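Local coordinates for protein extracellular ligand-binding receptor (Desulfitobacterium hafniense, PDB 4Q6B) that binds leucine between its two lobes and probably serves as the extracellular substrate-binding component of an ABC transporter for amino acids, at residues A[86-91]-A[109-114]; A[79-84]-A[99-104]. All coordinates share one frame; numbering follows the deposited sequence.

Contact 1 (A[86-91]-A[109-114])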
ATOM      1  N   ILE A  86       3.610  10.179  -7.718  1.00 14.50           N
ATOM      2  CA  ILE A  86       4.608  11.033  -7.071  1.00 13.33           C
ATOM      3  C   ILE A  86       5.842  10.251  -6.670  1.00 15.51           C
ATOM      4  O   ILE A  86       6.957  10.663  -6.968  1.00 14.79           O
ATOM      5  CB  ILE A  86       3.957  11.758  -5.870  1.00 14.59           C
ATOM      6  CG1 ILE A  86       2.704  12.472  -6.368  1.00 14.67           C
ATOM      7  CG2 ILE A  86       4.979  12.714  -5.148  1.00 16.72           C
ATOM      8  CD1 ILE A  86       2.075  13.354  -5.293  1.00 18.75           C
ATOM      9  N   SER A  87       5.684   9.080  -6.052  1.00 12.38           N
ATOM     10  CA  SER A  87       6.868   8.322  -5.633  1.00 17.79           C
ATOM     11  C   SER A  87       7.781   7.938  -6.805  1.00 13.88           C
ATOM     12  O   SER A  87       9.016   7.961  -6.673  1.00 12.71           O
ATOM     13  CB  SER A  87       6.454   7.043  -4.882  1.00 13.97           C
ATOM     14  OG  SER A  87       5.898   7.346  -3.623  1.00 16.41           O
ATOM     15  N   ILE A  88       7.207   7.533  -7.931  1.00 15.27           N
ATOM     16  CA  ILE A  88       8.052   7.093  -9.042  1.00 15.63           C
ATOM     17  C   ILE A  88       9.019   8.205  -9.537  1.00 17.91           C
ATOM     18  O   ILE A  88      10.241   8.003  -9.566  1.00 16.57           O
ATOM     19  CB  ILE A  88       7.183   6.493 -10.176  1.00 18.59           C
ATOM     20  CG1 ILE A  88       6.523   5.191  -9.664  1.00 15.41           C
ATOM     21  CG2 ILE A  88       7.987   6.285 -11.454  1.00 19.40           C
ATOM     22  CD1 ILE A  88       5.402   4.749 -10.640  1.00 16.52           C
ATOM     23  N   PRO A  89       8.502   9.392  -9.863  1.00 14.89           N
ATOM     24  CA  PRO A  89       9.518  10.398 -10.251  1.00 14.00           C
ATOM     25  C   PRO A  89      10.345  10.926  -9.068  1.00 16.49           C
ATOM     26  O   PRO A  89      11.553  11.212  -9.252  1.00 16.13           O
ATOM     27  CB  PRO A  89       8.692  11.529 -10.879  1.00 16.39           C
ATOM     28  CG  PRO A  89       7.313  11.309 -10.428  1.00 16.78           C
ATOM     29  CD  PRO A  89       7.120   9.830 -10.154  1.00 15.00           C
ATOM     30  N   ALA A  90       9.739  11.057  -7.883  1.00 12.60           N
ATOM     31  CA  ALA A  90      10.519  11.548  -6.735  1.00 12.20           C
ATOM     32  C   ALA A  90      11.675  10.585  -6.408  1.00 13.82           C
ATOM     33  O   ALA A  90      12.752  11.022  -6.044  1.00 13.65           O
ATOM     34  CB  ALA A  90       9.642  11.717  -5.479  1.00 13.59           C
ATOM     35  N   ALA A  91      11.433   9.282  -6.560  1.00 15.97           N
ATOM     36  CA  ALA A  91      12.483   8.270  -6.363  1.00 15.92           C
ATOM     37  C   ALA A  91      13.714   8.522  -7.224  1.00 12.67           C
ATOM     38  O   ALA A  91      14.835   8.101  -6.825  1.00 13.41           O
ATOM     39  CB  ALA A  91      11.930   6.876  -6.707  1.00 13.80           C
ATOM     40  N   PRO A 109       3.782  -1.484  -9.664  1.00 16.91           N
ATOM     41  CA  PRO A 109       4.954  -2.288 -10.045  1.00 18.71           C
ATOM     42  C   PRO A 109       6.093  -1.473 -10.667  1.00 21.37           C
ATOM     43  O   PRO A 109       7.267  -1.833 -10.518  1.00 22.64           O
ATOM     44  CB  PRO A 109       4.368  -3.277 -11.056  1.00 17.75           C
ATOM     45  CG  PRO A 109       2.924  -3.464 -10.596  1.00 19.04           C
ATOM     46  CD  PRO A 109       2.504  -2.076 -10.107  1.00 18.21           C
ATOM     47  N   ASP A 110       5.772  -0.363 -11.327  1.00 18.35           N
ATOM     48  CA  ASP A 110       6.765   0.415 -12.036  1.00 14.96           C
ATOM     49  C   ASP A 110       7.805   1.082 -11.093  1.00 12.68           C
ATOM     50  O   ASP A 110       8.895   1.507 -11.541  1.00 15.16           O
ATOM     51  CB  ASP A 110       6.042   1.474 -12.875  1.00 16.95           C
ATOM     52  CG  ASP A 110       6.966   2.184 -13.813  1.00 21.66           C
ATOM     53  OD1 ASP A 110       7.603   1.507 -14.675  1.00 21.71           O
ATOM     54  OD2 ASP A 110       7.080   3.418 -13.684  1.00 21.51           O
ATOM     55  N   LEU A 111       7.456   1.225  -9.814  1.00 14.89           N
ATOM     56  CA  LEU A 111       8.354   1.875  -8.865  1.00 14.29           C
ATOM     57  C   LEU A 111       9.703   1.174  -8.861  1.00 15.96           C
ATOM     58  O   LEU A 111      10.763   1.822  -8.748  1.00 17.24           O
ATOM     59  CB  LEU A 111       7.719   1.914  -7.469  1.00 15.07           C
ATOM     60  CG  LEU A 111       8.617   2.555  -6.407  1.00 13.79           C
ATOM     61  CD1 LEU A 111       8.826   4.018  -6.742  1.00 13.59           C
ATOM     62  CD2 LEU A 111       7.967   2.373  -5.009  1.00 17.32           C
ATOM     63  N   THR A 112       9.687  -0.156  -9.028  1.00 16.17           N
ATOM     64  CA  THR A 112      10.942  -0.914  -8.878  1.00 15.38           C
ATOM     65  C   THR A 112      11.457  -1.409 -10.221  1.00 17.83           C
ATOM     66  O   THR A 112      12.291  -2.321 -10.294  1.00 21.72           O
ATOM     67  CB  THR A 112      10.753  -2.095  -7.886  1.00 19.86           C
ATOM     68  OG1 THR A 112       9.601  -2.844  -8.267  1.00 21.97           O
ATOM     69  CG2 THR A 112      10.519  -1.566  -6.492  1.00 19.30           C
ATOM     70  N   ASP A 113      10.988  -0.747 -11.284  1.00 17.54           N
ATOM     71  CA  ASP A 113      11.345  -1.104 -12.644  1.00 16.46           C
ATOM     72  C   ASP A 113      12.203  -0.035 -13.293  1.00 17.25           C
ATOM     73  O   ASP A 113      12.208   0.100 -14.513  1.00 21.61           O
ATOM     74  CB  ASP A 113      10.069  -1.285 -13.508  1.00 20.09           C
ATOM     75  CG  ASP A 113       9.369  -2.605 -13.265  1.00 25.51           C
ATOM     76  OD1 ASP A 113       9.906  -3.490 -12.540  1.00 26.63           O
ATOM     77  OD2 ASP A 113       8.255  -2.758 -13.814  1.00 23.94           O
ATOM     78  N   HIS A 114      12.939   0.755 -12.502  1.00 18.19           N
ATOM     79  CA  HIS A 114      13.775   1.811 -13.095  1.00 16.71           C
ATOM     80  C   HIS A 114      15.263   1.659 -12.744  1.00 17.07           C
ATOM     81  O   HIS A 114      16.046   2.589 -12.953  1.00 19.37           O
ATOM     82  CB  HIS A 114      13.313   3.180 -12.560  1.00 20.20           C
ATOM     83  CG  HIS A 114      12.019   3.641 -13.148  1.00 20.54           C
ATOM     84  ND1 HIS A 114      11.947   4.293 -14.354  1.00 22.16           N
ATOM     85  CD2 HIS A 114      10.744   3.531 -12.703  1.00 22.05           C
ATOM     86  CE1 HIS A 114      10.687   4.563 -14.641  1.00 24.69           C
ATOM     87  NE2 HIS A 114       9.933   4.112 -13.658  1.00 22.21           N
TER
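Ile-88 reaches from its helix to Leu-111, Asp-110 and His-114, and its CG1, CD1 and CG2 meet different partners. CG1 lies 3.9 Å from Leu-111 CD1 and equally close to the CA of the same leucine. CD1 meets the carboxylate oxygen OD2 of Asp-110 at 3.7 Å, and CG2 comes as near to that oxygen. CG2 also sits 3.7 Å from His-114 NE2, approaching that ring obliquely. With CG1 anti to the carbonyl carbon (chi1 -66°), the isoleucine sends one branch to the leucine and the other to the histidine. It crosses both Asp-110 and His-114 at about a right angle.

Leu-111 CD1 also packs against Ala-91 CB at 4.2 Å. Ser-87 O stands 3.9 Å from Leu-111 CD1. The leucine continues onto Val-119 and Arg-121 of strand 119-121.

The polar pair is fixed within the loop. His-114 NE2 donates to Asp-110 OD2 at 2.9 Å, meeting the oxygen from above the carboxylate plane, 44° out of it. This bond ties the short 3-10 turn at 109-111 to the loop that follows. Further out, Tyr-116 meets the His-114 ring with its own and hydrogen-bonds through OH to Ile-88 O. Ser-87 OG turns to Ser-106 OG of the leucine pocket.

Helix 84-97 and the loop before strand 119-121 are joined here mainly by van der Waals packing of Ile-88 and Leu-111. The methyl groups of Ile-88 lie against the His-Asp pair, which probably shields one side of that hydrogen bond from water.

Contact 2 (A[79-84]-A[99-104]). With LEU (leucine), chain B.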
ATOM      1  N   ILE A  79      10.718   8.522   4.376  1.00 11.47           N
ATOM      2  CA  ILE A  79       9.518   7.669   4.326  1.00 10.01           C
ATOM      3  C   ILE A  79       8.531   8.411   3.438  1.00 13.42           C
ATOM      4  O   ILE A  79       8.196   9.560   3.707  1.00 14.32           O
ATOM      5  CB  ILE A  79       8.883   7.471   5.730  1.00 10.06           C
ATOM      6  CG1 ILE A  79       9.837   6.609   6.559  1.00 12.85           C
ATOM      7  CG2 ILE A  79       7.575   6.664   5.613  1.00 13.31           C
ATOM      8  CD1 ILE A  79       9.420   6.475   8.000  1.00 16.41           C
ATOM      9  N   GLY A  80       8.118   7.776   2.350  1.00 13.03           N
ATOM     10  CA  GLY A  80       7.152   8.370   1.436  1.00 11.71           C
ATOM     11  C   GLY A  80       7.407   7.823   0.027  1.00  9.71           C
ATOM     12  O   GLY A  80       8.213   6.910  -0.099  1.00 13.13           O
ATOM     13  N   HIS A  81       6.693   8.324  -1.001  1.00 13.43           N
ATOM     14  CA  HIS A  81       5.508   9.181  -0.833  1.00 12.33           C
ATOM     15  C   HIS A  81       4.281   8.237  -0.840  1.00 14.79           C
ATOM     16  O   HIS A  81       4.441   6.999  -0.805  1.00 15.00           O
ATOM     17  CB  HIS A  81       5.425  10.213  -1.976  1.00 11.65           C
ATOM     18  CG  HIS A  81       6.560  11.202  -1.977  1.00 11.39           C
ATOM     19  ND1 HIS A  81       6.344  12.570  -1.987  1.00 12.57           N
ATOM     20  CD2 HIS A  81       7.908  11.038  -1.946  1.00 13.60           C
ATOM     21  CE1 HIS A  81       7.503  13.201  -1.962  1.00 12.04           C
ATOM     22  NE2 HIS A  81       8.471  12.297  -1.940  1.00 13.52           N
ATOM     23  N   ARG A  82       3.069   8.781  -0.883  1.00 13.45           N
ATOM     24  CA  ARG A  82       1.874   7.913  -0.808  1.00 14.50           C
ATOM     25  C   ARG A  82       1.487   7.473  -2.207  1.00 14.75           C
ATOM     26  O   ARG A  82       1.392   6.261  -2.502  1.00 16.63           O
ATOM     27  CB  ARG A  82       0.696   8.682  -0.218  1.00 15.15           C
ATOM     28  CG  ARG A  82      -0.543   7.802   0.019  1.00 18.55           C
ATOM     29  CD  ARG A  82      -1.664   8.645   0.672  1.00 18.91           C
ATOM     30  NE  ARG A  82      -2.889   7.901   0.993  1.00 23.03           N
ATOM     31  CZ  ARG A  82      -3.967   7.862   0.220  1.00 33.31           C
ATOM     32  NH1 ARG A  82      -5.031   7.165   0.606  1.00 36.78           N
ATOM     33  NH2 ARG A  82      -3.973   8.514  -0.937  1.00 37.41           N
ATOM     34  N   ASN A  83       1.332   8.435  -3.102  1.00 13.89           N
ATOM     35  CA  ASN A  83       0.785   8.117  -4.423  1.00 15.04           C
ATOM     36  C   ASN A  83       1.904   7.650  -5.331  1.00 15.76           C
ATOM     37  O   ASN A  83       2.964   8.293  -5.380  1.00 16.74           O
ATOM     38  CB  ASN A  83       0.162   9.376  -5.076  1.00 16.91           C
ATOM     39  CG  ASN A  83      -0.967   9.954  -4.243  1.00 23.68           C
ATOM     40  OD1 ASN A  83      -0.710  10.707  -3.305  1.00 22.52           O
ATOM     41  ND2 ASN A  83      -2.212   9.568  -4.546  1.00 29.02           N
ATOM     42  N   SER A  84       1.687   6.568  -6.068  1.00 13.52           N
ATOM     43  CA  SER A  84       2.748   6.131  -6.994  1.00 12.32           C
ATOM     44  C   SER A  84       3.135   7.162  -8.055  1.00 13.29           C
ATOM     45  O   SER A  84       4.305   7.235  -8.450  1.00 15.44           O
ATOM     46  CB  SER A  84       2.350   4.812  -7.680  1.00 13.26           C
ATOM     47  OG  SER A  84       2.277   3.751  -6.747  1.00 16.08           O
ATOM     48  N   LEU A  99      19.990   8.598  -1.261  1.00 13.24           N
ATOM     49  CA  LEU A  99      19.204   8.676  -0.030  1.00 11.39           C
ATOM     50  C   LEU A  99      18.042   7.704  -0.112  1.00 13.92           C
ATOM     51  O   LEU A  99      17.296   7.722  -1.094  1.00 13.43           O
ATOM     52  CB  LEU A  99      18.675  10.111   0.104  1.00 11.90           C
ATOM     53  CG  LEU A  99      17.863  10.482   1.349  1.00 12.41           C
ATOM     54  CD1 LEU A  99      18.755  10.294   2.582  1.00 13.43           C
ATOM     55  CD2 LEU A  99      17.436  11.946   1.196  1.00 14.60           C
ATOM     56  N   VAL A 100      17.894   6.856   0.911  1.00 12.55           N
ATOM     57  CA  VAL A 100      16.780   5.908   0.935  1.00 13.02           C
ATOM     58  C   VAL A 100      15.428   6.588   0.908  1.00 12.47           C
ATOM     59  O   VAL A 100      15.171   7.553   1.637  1.00 13.63           O
ATOM     60  CB  VAL A 100      16.868   4.975   2.157  1.00 13.13           C
ATOM     61  CG1 VAL A 100      15.488   4.274   2.457  1.00 15.29           C
ATOM     62  CG2 VAL A 100      17.945   3.939   1.926  1.00 15.20           C
HETATM   63  N   MSE A 101      14.572   6.099   0.008  1.00 10.58           N
HETATM   64  CA  MSE A 101      13.164   6.456   0.020  1.00 10.50           C
HETATM   65  C   MSE A 101      12.399   5.172   0.299  1.00 10.65           C
HETATM   66  O   MSE A 101      12.583   4.192  -0.405  1.00 14.38           O
HETATM   67  CB  MSE A 101      12.728   6.999  -1.343  1.00 12.54           C
HETATM   68  CG  MSE A 101      11.351   7.647  -1.257  1.00 12.64           C
HETATM   69 SE   MSE A 101      10.418   7.691  -3.000  1.00 21.86          SE
HETATM   70  CE  MSE A 101       9.808   5.839  -2.923  1.00 15.42           C
ATOM     71  N   LEU A 102      11.603   5.144   1.361  1.00 12.01           N
ATOM     72  CA  LEU A 102      10.888   3.885   1.708  1.00 12.34           C
ATOM     73  C   LEU A 102       9.401   4.220   1.698  1.00 11.22           C
ATOM     74  O   LEU A 102       8.960   4.983   2.561  1.00 12.67           O
ATOM     75  CB  LEU A 102      11.348   3.372   3.073  1.00 12.26           C
ATOM     76  CG  LEU A 102      10.583   2.195   3.680  1.00 15.85           C
ATOM     77  CD1 LEU A 102      10.705   0.963   2.835  1.00 22.10           C
ATOM     78  CD2 LEU A 102      11.156   1.869   5.086  1.00 16.91           C
ATOM     79  N   SER A 103       8.655   3.702   0.725  1.00 11.52           N
ATOM     80  CA  SER A 103       7.244   4.027   0.624  1.00 12.76           C
ATOM     81  C   SER A 103       6.351   3.039   1.329  1.00 14.70           C
ATOM     82  O   SER A 103       6.401   1.852   1.105  1.00 14.66           O
ATOM     83  CB  SER A 103       6.762   4.154  -0.820  1.00 15.00           C
ATOM     84  OG  SER A 103       5.389   4.488  -0.841  1.00 12.54           O
ATOM     85  N   PRO A 104       5.487   3.652   2.240  1.00 14.44           N
ATOM     86  CA  PRO A 104       4.555   2.722   2.876  1.00 14.55           C
ATOM     87  C   PRO A 104       3.197   2.664   2.182  1.00 13.09           C
ATOM     88  O   PRO A 104       2.264   2.158   2.773  1.00 17.23           O
ATOM     89  CB  PRO A 104       4.412   3.289   4.282  1.00 18.71           C
ATOM     90  CG  PRO A 104       4.355   4.745   4.063  1.00 17.30           C
ATOM     91  CD  PRO A 104       5.267   5.032   2.914  1.00 17.18           C
TER
HETATM   92  N   LEU B 401      -1.619   2.477  -3.619  1.00 27.69           N
HETATM   93  CA  LEU B 401      -1.876   3.838  -4.103  1.00 26.83           C
HETATM   94  C   LEU B 401      -0.800   4.270  -5.085  1.00 22.04           C
HETATM   95  O   LEU B 401      -0.876   5.341  -5.673  1.00 21.18           O
HETATM   96  CB  LEU B 401      -1.926   4.799  -2.916  1.00 23.66           C
HETATM   97  CG  LEU B 401      -3.188   4.371  -2.157  1.00 28.99           C
HETATM   98  CD1 LEU B 401      -2.907   4.216  -0.691  1.00 35.42           C
HETATM   99  CD2 LEU B 401      -4.388   5.277  -2.396  1.00 26.01           C
HETATM  100  OXT LEU B 401       0.144   3.500  -5.317  1.00 21.01           O
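Ile-79 lies beside Leu-102 as a parallel bridge pair, with both side chains on the same sheet face, toward helix 284-301. Its CA makes a C-H...O contact of 3.3 Å to Leu-102 O. CG2, anti to the backbone N, packs on Pro-104 CD at 3.9 Å.

Gly-80 N then donates to Leu-102 O at 2.9 Å, from above the carbonyl plane. Gly-80 has no side chain, and its backbone takes an angle pair that suits glycine. Met-101, a selenomethionine, packs its CE 3.4 Å from Gly-80 O.

A cis peptide leads into His-81. The ring edge of this histidine faces Met-101 SE, 5.4 Å from the ring centroid and 78° off its normal. ND1 and NE2 are held by Asp-55 and Tyr-94. His-81 O accepts a bond of 2.7 Å from Ser-103 OG, almost in line with the C=O. That hydroxyl stands anti to the backbone N (chi1 -179°), and the amides of Ala-105 and Ser-106 also bond to it.

From Arg-82 the segment turns to the ligand. One face of the guanidinium lies against the methyl end of the bound leucine. Asn-83 takes the N-cap position of helix 84-97. Ser-84 N donates to leucine O at 2.9 Å, and Ser-84 OG to leucine OXT at 2.6 Å. Hydrogen bonds with Thr-107 N, Ala-105 O and Asn-231 OD1 add to the hold on the leucine.

The carboxylate thus meets the N terminus of a helix, whose dipole may favour the negative charge. Ser-103 OG probably helps to position both pocket loops from the second shell.

From the N terminus, the chain leaves strand 75-79 through 79-84, enters helix 84-97 and passes through 86-91. It re-enters the sheet as strand 101-103 within 99-104, then reaches 109-114. The segments alternate, so the two contacts cross. Contact 2 closes the beta-alpha-beta crossover from strand 75-79 to its parallel neighbour 101-103. Contact 1 closes the next loop by bringing the path beyond that strand back to the connecting helix. Their centres lie 9 Å apart. They meet where Ser-87 OG probably hydrogen-bonds to His-81 N, and where Ile-86 and Ala-90 pack on the His-81 ring. Contact 2 pairs strand ends and pocket loop; contact 1 holds the helix to the loop beyond.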